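Local coordinates for inclusion membrane protein A (Chlamydia trachomatis, PDB 6E7E) that probably mediates the homotypic fusion of chlamydial inclusions through its helical, SNARE-like soluble domain, the part studied here, at residues 19-22 against 23-27; 44-47 against 48-51; 91-94 against 95-99. The protein carries 2 engineered substitutions. One frame throughout, in Å; residues are numbered along the deposited sequence.

Contact 1. Residues 19-22 against 23-27; sequences KEIN and FMLSV
The shortest polar bond joining residues 19-22 to 23-27 runs from Leu25 N to Ile21 O, at 2.8 Å, and it is nearly straight, with an N-H...O angle of 169°. The side chain of Leu25 packs against the same acceptor, its CG standing 3.3 Å from Ile21 O. Beyond the carbonyl the two side chains run side by side and point the same way. Leu25 CD1 meets the CG2 branch of Ile21 at 3.7 Å, CG2 being the Ile21 branch set opposite its own backbone N. Both residues are buried: Ile21 packs on Phe60 and on Val97 and Ile104 of helix 87-107, and Leu25 also rests on Ile104.

A different flank is formed by Glu20 and Met24. Met24 N donates to Glu20 O at 2.9 Å, while the thioether chain, extended as far as SD and then bent (chi3 -85°), brings Met24 CE back to 3.5 Å from Glu20 O. Met24 CE also lies 4.2 Å from Glu20 CB. Glu20 OE1 forms a salt bridge with Arg101, which Met24 also touches.

Further round the helix, Ser26 N bonds to Asn22 O at 2.9 Å. Ser26 OG turns back to Phe23 O, 2.7 Å away; Val27 N donates to this oxygen too, so two donors grip it. The Asn22 side chain touches Phe60, Arg61 and Tyr64. Apolar residues four apart on one flank, with a charged residue on another, are characteristic of an amphipathic helix in a helical bundle, here helix 4-38 laid against helix 87-107.

Contact 2. Residues 44-47 against 48-51; sequences KDLS and AVSQ
The flat carbonyl group of Leu46 has a donor from Ser50 on each face: the backbone N is tilted 25° from the plane on one side, and OG 35° on the other. This is the serine-to-backbone bond of an alpha helix, in which the hydroxyl joins the N-H of its own residue on the carbonyl four positions earlier, here in the opening turns of helix 44-57. Ser50 OG approaches Leu46 O to 2.8 Å and Ser50 N to 3.0 Å, and the torsion that sets OG beside its backbone N (chi1 -64°) aims it back along the helix. Ser50 is buried, and its hydroxyl donates to Leu46 O, while Phe32, Leu35 and Ser36 of helix 4-38 touch its side chain.

Val49 adds an apolar cover, with CG1 at 3.3 Å from Leu46 O and 4.2 Å from Leu46 CD1. The leucine extends onto Ile128 and Leu131 of helix 125-165. Two neighbours tie the turn to other helices: Asp45 OD2 pairs with Lys132 of helix 125-165 in a salt bridge, and Ser47 OG bonds to Ser36 O of helix 4-38. Leu46 CD1 also lies alongside the serine hydroxyl, 3.8 Å from Ser50 OG.

Contact 3. Residues 91-94 against 95-99; sequences ADLK and GSVAS
A water molecule joins Asp92 to Ser96 one turn further along helix 87-107, lying 2.7 Å from Asp92 OD1 and 2.7 Å from Ser96 OG. Ser96 OG, set beside its own backbone N (chi1 -75°), points back along the helix to the water, which spans the gap to the carboxylate.

Among the backbone bonds, Val97 N donates to Leu93 O at 2.9 Å and Ser96 N reaches Asp92 O at 3.2 Å, each four residues back. That pattern is interrupted at Gly95, whose N makes a weak, strongly bent bond to Asp92 O, three residues back, at 3.0 Å. It resumes with Ala98 N, which donates to Lys94 O.

Apolar contact is made by one pair: Leu93 CD1 and Val97 CG2 meet at 4.1 Å, their side chains set at a slant. The same valine methyl, Val97 CG2, stands 3.5 Å from Leu93 O. Val97 continues onto Glu14 and Ser17 of helix 4-38, and Leu93 onto Glu14 and onto Leu145 of helix 125-165. Leucine and valine spaced four apart, facing two other helices, are characteristic of the buried stripe of a helix within a helical bundle.

How the contacts relate
The three contacts are short stretches, of two turns or a little more, on three helices of one bundle. Contacts 1 and 3 meet directly: their centres lie 16 Å apart, and Ile21 CD1 packs 3.7 Å from Val97 O. Contact 2 stands further along the bundle, its centre 21 Å from that of contact 1 and 29 Å from that of contact 3, with nearest atoms about 10 Å and about 17 Å away. Contacts 2 and 3 lie on opposite sides of the chain's centre. Helix 4-38, which carries contact 1, packs against the helices of both other contacts, and helix 125-165 also touches both, through Ile128, Leu131 and Lys132 at contact 2 and Leu145 and Leu148 at contact 3.

Contact 1. Residues 19-22 against 23-27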
loop_
_atom_site.group_PDB
_atom_site.type_symbol
_atom_site.label_atom_id
_atom_site.label_comp_id
_atom_site.label_asym_id
_atom_site.label_seq_id
_atom_site.Cartn_x
_atom_site.Cartn_y
_atom_site.Cartn_z
ATOM N N LYS A 19 4.251 0.091 -6.701
ATOM C CA LYS A 19 4.962 -1.183 -6.830
ATOM C C LYS A 19 6.241 -1.139 -5.995
ATOM O O LYS A 19 6.610 -2.164 -5.403
ATOM C CB LYS A 19 5.267 -1.478 -8.291
ATOM C CG LYS A 19 4.025 -1.854 -9.086
ATOM C CD LYS A 19 4.316 -2.082 -10.545
ATOM C CE LYS A 19 3.096 -2.543 -11.291
ATOM N NZ LYS A 19 3.395 -2.819 -12.712
ATOM N N GLU A 20 6.917 -0.002 -5.925
ATOM C CA GLU A 20 8.090 0.110 -5.032
ATOM C C GLU A 20 7.667 -0.012 -3.573
ATOM O O GLU A 20 8.332 -0.694 -2.777
ATOM C CB GLU A 20 8.794 1.442 -5.249
ATOM C CG GLU A 20 9.397 1.586 -6.624
ATOM C CD GLU A 20 10.342 2.746 -6.743
ATOM O OE1 GLU A 20 10.296 3.636 -5.879
ATOM O OE2 GLU A 20 11.167 2.709 -7.657
ATOM N N ILE A 21 6.588 0.656 -3.210
ATOM C CA ILE A 21 6.038 0.605 -1.843
ATOM C C ILE A 21 5.678 -0.836 -1.523
ATOM O O ILE A 21 5.985 -1.324 -0.435
ATOM C CB ILE A 21 4.854 1.569 -1.723
ATOM C CG1 ILE A 21 5.314 3.023 -1.719
ATOM C CG2 ILE A 21 4.008 1.238 -0.511
ATOM C CD1 ILE A 21 4.181 3.993 -2.034
ATOM N N ASN A 22 5.022 -1.523 -2.442
ATOM C CA ASN A 22 4.650 -2.932 -2.214
ATOM C C ASN A 22 5.883 -3.766 -1.904
ATOM O O ASN A 22 5.899 -4.564 -0.973
ATOM C CB ASN A 22 3.955 -3.461 -3.466
ATOM C CG ASN A 22 3.559 -4.911 -3.346
ATOM O OD1 ASN A 22 4.024 -5.771 -4.099
ATOM N ND2 ASN A 22 2.772 -5.213 -2.351
ATOM N N PHE A 23 6.917 -3.606 -2.713
ATOM C CA PHE A 23 8.141 -4.402 -2.502
ATOM C C PHE A 23 8.741 -4.058 -1.135
ATOM O O PHE A 23 9.088 -4.956 -0.359
ATOM C CB PHE A 23 9.165 -4.152 -3.607
ATOM C CG PHE A 23 10.404 -4.937 -3.306
ATOM C CD1 PHE A 23 10.442 -6.313 -3.484
ATOM C CD2 PHE A 23 11.468 -4.315 -2.675
ATOM C CE1 PHE A 23 11.550 -7.031 -3.063
ATOM C CE2 PHE A 23 12.574 -5.047 -2.277
ATOM C CZ PHE A 23 12.624 -6.394 -2.496
ATOM N N MET A 24 8.882 -2.782 -0.826
ATOM C CA MET A 24 9.489 -2.389 0.460
ATOM C C MET A 24 8.644 -2.883 1.623
ATOM O O MET A 24 9.219 -3.367 2.626
ATOM C CB MET A 24 9.671 -0.880 0.539
ATOM C CG MET A 24 10.767 -0.415 -0.382
ATOM S SD MET A 24 11.111 1.361 -0.173
ATOM C CE MET A 24 9.898 2.075 -1.252
ATOM N N LEU A 25 7.325 -2.782 1.546
ATOM C CA LEU A 25 6.483 -3.319 2.617
ATOM C C LEU A 25 6.627 -4.841 2.714
ATOM O O LEU A 25 6.523 -5.355 3.840
ATOM C CB LEU A 25 5.033 -2.919 2.407
ATOM C CG LEU A 25 4.742 -1.437 2.579
ATOM C CD1 LEU A 25 3.306 -1.148 2.229
ATOM C CD2 LEU A 25 5.016 -0.979 3.992
ATOM N N SER A 26 6.866 -5.552 1.624
ATOM C CA SER A 26 7.075 -7.012 1.710
ATOM C C SER A 26 8.351 -7.308 2.505
ATOM O O SER A 26 8.396 -8.263 3.292
ATOM C CB SER A 26 7.076 -7.661 0.337
ATOM O OG SER A 26 8.299 -7.546 -0.388
ATOM N N VAL A 27 9.369 -6.498 2.315
ATOM C CA VAL A 27 10.643 -6.684 3.052
ATOM C C VAL A 27 10.372 -6.407 4.526
ATOM O O VAL A 27 10.811 -7.182 5.409
ATOM C CB VAL A 27 11.749 -5.773 2.507
ATOM C CG1 VAL A 27 13.013 -5.824 3.361
ATOM C CG2 VAL A 27 12.075 -6.111 1.069
#

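Contact 2. Residues 44-47 against 48-51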
loop_
_atom_site.group_PDB
_atom_site.type_symbol
_atom_site.label_atom_id
_atom_site.label_comp_id
_atom_site.label_asym_id
_atom_site.label_seq_id
_atom_site.Cartn_x
_atom_site.Cartn_y
_atom_site.Cartn_z
ATOM N N LYS A 44 6.587 -9.747 25.088
ATOM C CA LYS A 44 5.288 -10.150 24.510
ATOM C C LYS A 44 4.655 -8.976 23.746
ATOM O O LYS A 44 4.050 -9.206 22.702
ATOM C CB LYS A 44 4.376 -10.700 25.604
ATOM C CG LYS A 44 4.810 -12.058 26.131
ATOM C CD LYS A 44 4.468 -13.220 25.220
ATOM C CE LYS A 44 4.464 -14.566 25.925
ATOM N NZ LYS A 44 4.475 -15.694 24.962
ATOM N N ASP A 45 4.776 -7.752 24.242
ATOM C CA ASP A 45 4.136 -6.585 23.601
ATOM C C ASP A 45 4.843 -6.311 22.270
ATOM O O ASP A 45 4.176 -6.091 21.250
ATOM C CB ASP A 45 4.163 -5.361 24.505
ATOM C CG ASP A 45 3.009 -4.396 24.249
ATOM O OD1 ASP A 45 2.046 -4.795 23.569
ATOM O OD2 ASP A 45 3.097 -3.249 24.697
ATOM N N LEU A 46 6.168 -6.356 22.238
ATOM C CA LEU A 46 6.900 -6.174 20.972
ATOM C C LEU A 46 6.515 -7.290 20.006
ATOM O O LEU A 46 6.346 -7.045 18.818
ATOM C CB LEU A 46 8.402 -6.170 21.220
ATOM C CG LEU A 46 9.249 -6.105 19.961
ATOM C CD1 LEU A 46 8.986 -4.834 19.150
ATOM C CD2 LEU A 46 10.709 -6.227 20.318
ATOM N N SER A 47 6.418 -8.509 20.498
ATOM C CA SER A 47 6.117 -9.643 19.618
ATOM C C SER A 47 4.728 -9.448 18.994
ATOM O O SER A 47 4.533 -9.741 17.790
ATOM C CB SER A 47 6.248 -10.935 20.382
ATOM O OG SER A 47 5.949 -12.049 19.574
ATOM N N ALA A 48 3.750 -9.004 19.774
ATOM C CA ALA A 48 2.363 -8.829 19.284
ATOM C C ALA A 48 2.320 -7.701 18.247
ATOM O O ALA A 48 1.679 -7.864 17.192
ATOM C CB ALA A 48 1.442 -8.568 20.443
ATOM N N VAL A 49 2.958 -6.561 18.517
ATOM C CA VAL A 49 2.903 -5.453 17.538
ATOM C C VAL A 49 3.613 -5.888 16.252
ATOM O O VAL A 49 3.183 -5.519 15.158
ATOM C CB VAL A 49 3.470 -4.124 18.094
ATOM C CG1 VAL A 49 4.960 -4.065 18.354
ATOM C CG2 VAL A 49 3.148 -2.998 17.119
ATOM N N SER A 50 4.685 -6.655 16.376
ATOM C CA SER A 50 5.414 -7.144 15.199
ATOM C C SER A 50 4.513 -8.071 14.377
ATOM O O SER A 50 4.498 -7.972 13.139
ATOM C CB SER A 50 6.687 -7.813 15.647
ATOM O OG SER A 50 7.582 -6.902 16.276
ATOM N N GLN A 51 3.791 -8.966 15.030
ATOM C CA GLN A 51 2.823 -9.823 14.307
ATOM C C GLN A 51 1.741 -8.959 13.643
ATOM O O GLN A 51 1.320 -9.284 12.529
ATOM C CB GLN A 51 2.232 -10.851 15.258
ATOM C CG GLN A 51 1.099 -11.680 14.649
ATOM C CD GLN A 51 1.461 -12.514 13.441
ATOM O OE1 GLN A 51 2.556 -13.068 13.360
ATOM N NE2 GLN A 51 0.535 -12.627 12.496
#

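Contact 3. Residues 91-94 against 95-99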
loop_
_atom_site.group_PDB
_atom_site.type_symbol
_atom_site.label_atom_id
_atom_site.label_comp_id
_atom_site.label_asym_id
_atom_site.label_seq_id
_atom_site.Cartn_x
_atom_site.Cartn_y
_atom_site.Cartn_z
ATOM N N ALA A 91 -5.252 12.639 -8.075
ATOM C CA ALA A 91 -4.597 13.599 -7.157
ATOM C C ALA A 91 -4.639 13.042 -5.722
ATOM O O ALA A 91 -3.646 13.158 -4.991
ATOM C CB ALA A 91 -5.249 14.949 -7.267
ATOM N N ASP A 92 -5.755 12.442 -5.327
ATOM C CA ASP A 92 -5.895 11.824 -3.985
ATOM C C ASP A 92 -4.857 10.698 -3.835
ATOM O O ASP A 92 -4.187 10.589 -2.792
ATOM C CB ASP A 92 -7.310 11.288 -3.798
ATOM C CG ASP A 92 -7.724 10.989 -2.374
ATOM O OD1 ASP A 92 -6.943 11.302 -1.448
ATOM O OD2 ASP A 92 -8.863 10.467 -2.214
ATOM N N LEU A 93 -4.696 9.877 -4.861
ATOM C CA LEU A 93 -3.715 8.778 -4.845
ATOM C C LEU A 93 -2.323 9.332 -4.588
ATOM O O LEU A 93 -1.541 8.708 -3.855
ATOM C CB LEU A 93 -3.768 8.033 -6.173
ATOM C CG LEU A 93 -2.738 6.925 -6.320
ATOM C CD1 LEU A 93 -2.940 5.832 -5.283
ATOM C CD2 LEU A 93 -2.793 6.358 -7.712
ATOM N N LYS A 94 -2.000 10.457 -5.176
ATOM C CA LYS A 94 -0.650 11.035 -5.011
ATOM C C LYS A 94 -0.372 11.257 -3.518
ATOM O O LYS A 94 0.766 11.069 -3.059
ATOM C CB LYS A 94 -0.580 12.359 -5.749
ATOM C CG LYS A 94 -0.493 12.257 -7.248
ATOM C CD LYS A 94 -0.269 13.595 -7.888
ATOM C CE LYS A 94 -0.348 13.542 -9.392
ATOM N NZ LYS A 94 -0.889 14.819 -9.898
ATOM N N GLY A 95 -1.358 11.707 -2.762
ATOM C CA GLY A 95 -1.242 11.920 -1.295
ATOM C C GLY A 95 -1.012 10.591 -0.571
ATOM O O GLY A 95 -0.189 10.502 0.348
ATOM N N SER A 96 -1.763 9.558 -0.938
ATOM C CA SER A 96 -1.602 8.221 -0.333
ATOM C C SER A 96 -0.189 7.709 -0.566
ATOM O O SER A 96 0.424 7.172 0.365
ATOM C CB SER A 96 -2.596 7.261 -0.906
ATOM O OG SER A 96 -3.907 7.456 -0.426
ATOM N N VAL A 97 0.283 7.801 -1.787
ATOM C CA VAL A 97 1.633 7.313 -2.129
ATOM C C VAL A 97 2.670 8.040 -1.274
ATOM O O VAL A 97 3.568 7.399 -0.702
ATOM C CB VAL A 97 1.886 7.478 -3.630
ATOM C CG1 VAL A 97 3.355 7.318 -3.957
ATOM C CG2 VAL A 97 1.053 6.498 -4.431
ATOM N N ALA A 98 2.570 9.354 -1.176
ATOM C CA ALA A 98 3.562 10.124 -0.397
ATOM C C ALA A 98 3.517 9.706 1.071
ATOM O O ALA A 98 4.579 9.575 1.703
ATOM C CB ALA A 98 3.309 11.589 -0.555
ATOM N N SER A 99 2.333 9.538 1.613
ATOM C CA SER A 99 2.198 9.166 3.030
ATOM C C SER A 99 2.768 7.780 3.269
ATOM O O SER A 99 3.473 7.565 4.277
ATOM C CB SER A 99 0.785 9.260 3.433
ATOM O OG SER A 99 0.680 8.981 4.806
HETATM O O HOH W 1 -5.524 9.559 -0.043
#